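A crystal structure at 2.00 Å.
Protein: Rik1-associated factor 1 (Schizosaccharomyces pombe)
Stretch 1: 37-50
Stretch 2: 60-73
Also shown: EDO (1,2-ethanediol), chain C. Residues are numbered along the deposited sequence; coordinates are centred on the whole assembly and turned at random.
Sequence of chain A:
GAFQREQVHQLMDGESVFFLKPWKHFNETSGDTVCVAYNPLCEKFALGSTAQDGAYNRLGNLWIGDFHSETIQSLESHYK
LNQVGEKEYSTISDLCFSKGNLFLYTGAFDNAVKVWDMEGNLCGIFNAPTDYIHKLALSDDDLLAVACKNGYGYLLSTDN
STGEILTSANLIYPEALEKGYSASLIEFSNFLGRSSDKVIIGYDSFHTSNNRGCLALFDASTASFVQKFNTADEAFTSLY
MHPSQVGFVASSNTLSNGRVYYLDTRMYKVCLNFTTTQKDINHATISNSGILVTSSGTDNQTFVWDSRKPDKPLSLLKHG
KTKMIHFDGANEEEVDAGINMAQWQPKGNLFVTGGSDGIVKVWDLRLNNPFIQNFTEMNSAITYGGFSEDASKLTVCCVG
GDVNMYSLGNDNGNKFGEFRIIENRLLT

Stretch 1, residues 37-50: AYNPLCEKFALGST
Stretch 2, residues 60-73: GNLWIGDFHSETIQ

Two antiparallel strands, 44-49 and 62-66, run at 162°, their axes approaching to 4.6 Å at the closest. Extended backbones pair Lys 44 with Asp 66, Phe 45 with Gly 65, Ala 46 with Ile 64, Leu 47 with Trp 63 and Gly 48 with Leu 62. The hydrogen-bonded pairs are reciprocal: Phe 45 N to Gly 65 O 3.1 Å, Gly 65 N to Phe 45 O 2.9 Å, Leu 47 N to Trp 63 O and Trp 63 N to Leu 47 O both 2.9 Å. Phe 67 N to Glu 43 O (3.0 Å) and Ser 49 N to Asn 61 O (2.9 Å) extend the ladder; a cis peptide precedes Asn 61 (chi1 p).

The aromatic packing uses the room left by Gly 65, which has no side chain. Phe 45 (p, chi2 88°) lays its ring face over Gly 65, CA 3.7 Å from the ring centroid; a CB there would lie 2.0 Å from Phe 45 CZ. Phe 67 (m, chi2 -46°) sits beside it, centroids 5.0 Å apart, planes at 30° and slid apart.

On the side of the sheet that carries Phe 45, Leu 47 and Trp 63, Ile 72 (t, t) brings CD1 to 4.0 Å from Phe 45 CE1 and 4.2 Å from CD1 of Leu 47 (m, t).

On the face of Lys 44, Ala 46 and Ile 64, charge pairs across the register: Lys 44 (m, t, t, chi4 -92°) bridges its NZ to OD2 of Asp 66 (t) at 3.1 Å.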

# COMPACT_ATOMS: atom_id res chain seq x y z
N ALA A 37 -0.70 -3.08 8.55
CA ALA A 37 0.73 -3.28 8.62
C ALA A 37 1.04 -4.31 9.66
O ALA A 37 0.28 -4.48 10.61
CB ALA A 37 1.44 -1.96 8.95
N TYR A 38 2.18 -4.99 9.48
CA TYR A 38 2.69 -5.90 10.47
C TYR A 38 4.08 -5.42 10.86
O TYR A 38 4.80 -4.88 10.03
CB TYR A 38 2.78 -7.32 9.91
CG TYR A 38 1.51 -7.82 9.27
CD1 TYR A 38 0.50 -8.43 10.02
CD2 TYR A 38 1.33 -7.71 7.89
CE1 TYR A 38 -0.67 -8.89 9.42
CE2 TYR A 38 0.18 -8.17 7.28
CZ TYR A 38 -0.82 -8.77 8.04
OH TYR A 38 -1.97 -9.23 7.42
N ASN A 39 4.46 -5.59 12.11
CA ASN A 39 5.78 -5.16 12.51
C ASN A 39 6.79 -6.24 12.13
O ASN A 39 6.39 -7.38 11.82
CB ASN A 39 5.81 -4.74 13.99
CG ASN A 39 5.80 -5.89 14.96
OD1 ASN A 39 5.52 -7.04 14.62
ND2 ASN A 39 6.12 -5.57 16.21
N PRO A 40 8.07 -5.89 12.07
CA PRO A 40 9.02 -6.87 11.51
C PRO A 40 8.89 -8.24 12.19
O PRO A 40 8.84 -9.25 11.49
CB PRO A 40 10.39 -6.25 11.80
CG PRO A 40 10.12 -4.75 11.92
CD PRO A 40 8.72 -4.63 12.50
N LEU A 41 8.80 -8.24 13.52
CA LEU A 41 8.71 -9.47 14.30
C LEU A 41 7.41 -10.22 14.06
O LEU A 41 7.25 -11.36 14.51
CB LEU A 41 8.82 -9.14 15.80
CG LEU A 41 10.13 -8.49 16.24
CD1 LEU A 41 10.04 -7.95 17.68
CD2 LEU A 41 11.29 -9.47 16.11
N CYS A 42 6.47 -9.58 13.37
CA CYS A 42 5.12 -10.14 13.19
C CYS A 42 4.48 -10.47 14.56
O CYS A 42 3.86 -11.51 14.73
CB CYS A 42 5.15 -11.37 12.28
SG CYS A 42 3.51 -11.84 11.62
N GLU A 43 4.64 -9.55 15.51
CA GLU A 43 4.06 -9.67 16.85
C GLU A 43 2.89 -8.72 17.03
O GLU A 43 2.05 -8.91 17.91
CB GLU A 43 5.13 -9.35 17.90
CG GLU A 43 6.08 -10.50 18.14
CD GLU A 43 7.26 -10.16 19.04
OE1 GLU A 43 8.09 -11.07 19.26
OE2 GLU A 43 7.37 -9.00 19.51
N LYS A 44 2.82 -7.70 16.18
CA LYS A 44 1.81 -6.66 16.32
C LYS A 44 1.38 -6.25 14.93
O LYS A 44 2.12 -6.46 13.97
CB LYS A 44 2.38 -5.46 17.07
CG LYS A 44 2.81 -5.78 18.50
CD LYS A 44 3.23 -4.52 19.24
CE LYS A 44 3.34 -4.77 20.74
NZ LYS A 44 2.05 -4.46 21.43
N PHE A 45 0.18 -5.67 14.82
CA PHE A 45 -0.33 -5.21 13.54
C PHE A 45 -1.05 -3.89 13.77
O PHE A 45 -1.33 -3.52 14.91
CB PHE A 45 -1.31 -6.25 12.96
CG PHE A 45 -2.56 -6.39 13.76
CD1 PHE A 45 -3.65 -5.58 13.50
CD2 PHE A 45 -2.64 -7.32 14.80
CE1 PHE A 45 -4.83 -5.70 14.26
CE2 PHE A 45 -3.80 -7.46 15.56
CZ PHE A 45 -4.90 -6.65 15.30
N ALA A 46 -1.34 -3.17 12.70
CA ALA A 46 -2.10 -1.94 12.81
C ALA A 46 -3.05 -1.79 11.63
O ALA A 46 -2.75 -2.22 10.52
CB ALA A 46 -1.14 -0.70 12.91
N LEU A 47 -4.20 -1.16 11.89
CA LEU A 47 -5.26 -1.00 10.91
C LEU A 47 -5.60 0.46 10.75
O LEU A 47 -5.89 1.13 11.74
CB LEU A 47 -6.54 -1.72 11.38
CG LEU A 47 -6.44 -3.18 11.80
CD1 LEU A 47 -7.79 -3.65 12.40
CD2 LEU A 47 -6.04 -4.08 10.63
N GLY A 48 -5.59 0.96 9.52
CA GLY A 48 -6.06 2.30 9.24
C GLY A 48 -7.26 2.31 8.33
O GLY A 48 -7.29 1.61 7.33
N SER A 49 -8.26 3.13 8.67
CA SER A 49 -9.47 3.21 7.86
C SER A 49 -9.81 4.63 7.45
O SER A 49 -9.17 5.60 7.89
CB SER A 49 -10.66 2.54 8.57
OG SER A 49 -10.87 3.06 9.86
N THR A 50 -10.83 4.74 6.61
CA THR A 50 -11.21 6.06 6.09
C THR A 50 -12.12 6.81 7.08
O THR A 50 -12.57 6.26 8.07
CB THR A 50 -11.92 5.94 4.73
OG1 THR A 50 -13.16 5.25 4.90
CG2 THR A 50 -11.05 5.17 3.72
N GLY A 60 -12.13 4.21 16.10
CA GLY A 60 -11.70 4.37 14.71
C GLY A 60 -11.00 5.71 14.64
O GLY A 60 -11.30 6.58 15.48
N ASN A 61 -10.11 5.94 13.68
CA ASN A 61 -9.91 5.09 12.51
C ASN A 61 -8.49 4.47 12.48
O ASN A 61 -7.97 4.14 11.41
CB ASN A 61 -10.09 5.96 11.26
CG ASN A 61 -9.22 7.22 11.30
OD1 ASN A 61 -8.74 7.61 12.36
ND2 ASN A 61 -9.01 7.85 10.15
N LEU A 62 -7.88 4.31 13.66
CA LEU A 62 -6.47 3.90 13.75
C LEU A 62 -6.21 2.95 14.92
O LEU A 62 -6.26 3.35 16.09
CB LEU A 62 -5.56 5.15 13.84
CG LEU A 62 -4.06 4.83 13.92
CD1 LEU A 62 -3.57 4.11 12.65
CD2 LEU A 62 -3.22 6.09 14.20
N TRP A 63 -5.93 1.68 14.62
CA TRP A 63 -5.83 0.66 15.67
C TRP A 63 -4.49 -0.07 15.66
O TRP A 63 -3.84 -0.22 14.62
CB TRP A 63 -6.98 -0.34 15.55
CG TRP A 63 -8.35 0.29 15.63
CD1 TRP A 63 -8.96 1.04 14.67
CD2 TRP A 63 -9.27 0.22 16.73
NE1 TRP A 63 -10.20 1.44 15.10
CE2 TRP A 63 -10.42 0.94 16.37
CE3 TRP A 63 -9.23 -0.39 18.00
CZ2 TRP A 63 -11.52 1.09 17.22
CZ3 TRP A 63 -10.32 -0.25 18.84
CH2 TRP A 63 -11.45 0.48 18.44
N ILE A 64 -4.08 -0.52 16.84
CA ILE A 64 -2.87 -1.31 16.97
C ILE A 64 -3.26 -2.51 17.78
O ILE A 64 -3.87 -2.36 18.86
CB ILE A 64 -1.73 -0.57 17.71
CG1 ILE A 64 -1.29 0.68 16.94
CG2 ILE A 64 -0.52 -1.50 17.89
CD1 ILE A 64 0.01 1.28 17.48
N GLY A 65 -2.92 -3.69 17.27
CA GLY A 65 -3.26 -4.95 17.90
C GLY A 65 -2.01 -5.77 18.21
O GLY A 65 -0.94 -5.51 17.66
N ASP A 66 -2.17 -6.76 19.08
CA ASP A 66 -1.08 -7.59 19.56
C ASP A 66 -1.46 -9.06 19.41
O ASP A 66 -2.48 -9.49 19.94
CB ASP A 66 -0.81 -7.28 21.04
CG ASP A 66 0.37 -8.05 21.60
OD1 ASP A 66 0.20 -9.24 21.93
OD2 ASP A 66 1.48 -7.48 21.69
N PHE A 67 -0.65 -9.82 18.69
CA PHE A 67 -1.00 -11.20 18.35
C PHE A 67 -0.92 -12.14 19.58
O PHE A 67 -1.76 -13.00 19.76
CB PHE A 67 -0.12 -11.73 17.21
CG PHE A 67 -0.42 -11.10 15.85
CD1 PHE A 67 -1.73 -10.98 15.39
CD2 PHE A 67 0.61 -10.66 15.03
CE1 PHE A 67 -2.00 -10.42 14.13
CE2 PHE A 67 0.34 -10.09 13.77
CZ PHE A 67 -0.98 -9.97 13.32
N HIS A 68 0.08 -11.94 20.42
CA HIS A 68 0.21 -12.75 21.63
C HIS A 68 -0.97 -12.58 22.60
O HIS A 68 -1.51 -13.56 23.10
CB HIS A 68 1.51 -12.41 22.36
CG HIS A 68 1.62 -13.08 23.70
ND1 HIS A 68 1.43 -14.43 23.87
CD2 HIS A 68 1.89 -12.58 24.93
CE1 HIS A 68 1.59 -14.74 25.15
NE2 HIS A 68 1.86 -13.63 25.81
N SER A 69 -1.39 -11.34 22.85
CA SER A 69 -2.44 -11.08 23.85
C SER A 69 -3.83 -11.01 23.25
O SER A 69 -4.84 -11.03 23.98
CB SER A 69 -2.14 -9.77 24.62
OG SER A 69 -2.23 -8.64 23.76
N GLU A 70 -3.90 -10.92 21.92
CA GLU A 70 -5.17 -10.87 21.23
C GLU A 70 -5.98 -9.67 21.72
O GLU A 70 -7.20 -9.73 21.89
CB GLU A 70 -5.92 -12.19 21.42
CG GLU A 70 -5.02 -13.38 21.13
CD GLU A 70 -5.76 -14.72 21.04
OE1 GLU A 70 -6.98 -14.78 21.33
OE2 GLU A 70 -5.09 -15.71 20.66
N THR A 71 -5.27 -8.56 21.92
CA THR A 71 -5.90 -7.31 22.30
C THR A 71 -5.68 -6.25 21.23
O THR A 71 -4.74 -6.34 20.44
CB THR A 71 -5.35 -6.78 23.63
OG1 THR A 71 -3.95 -6.57 23.51
CG2 THR A 71 -5.61 -7.79 24.76
N ILE A 72 -6.54 -5.25 21.23
CA ILE A 72 -6.46 -4.18 20.26
C ILE A 72 -6.86 -2.84 20.90
O ILE A 72 -7.71 -2.78 21.80
CB ILE A 72 -7.30 -4.54 18.99
CG1 ILE A 72 -6.87 -3.70 17.78
CG2 ILE A 72 -8.78 -4.42 19.23
CD1 ILE A 72 -7.68 -4.00 16.54
N GLN A 73 -6.23 -1.76 20.45
CA GLN A 73 -6.38 -0.45 21.08
C GLN A 73 -6.53 0.63 20.02
O GLN A 73 -5.82 0.61 19.02
CB GLN A 73 -5.16 -0.13 21.94
CG GLN A 73 -5.28 1.20 22.65
CD GLN A 73 -3.97 1.65 23.30
OE1 GLN A 73 -2.99 0.90 23.36
NE2 GLN A 73 -3.97 2.89 23.78
C1 EDO C . -2.08 -2.83 21.34
O1 EDO C . -0.68 -2.93 21.64
C2 EDO C . -2.82 -4.06 21.86
O2 EDO C . -2.50 -4.34 23.23
O HOH W 1 2.87 -10.94 19.69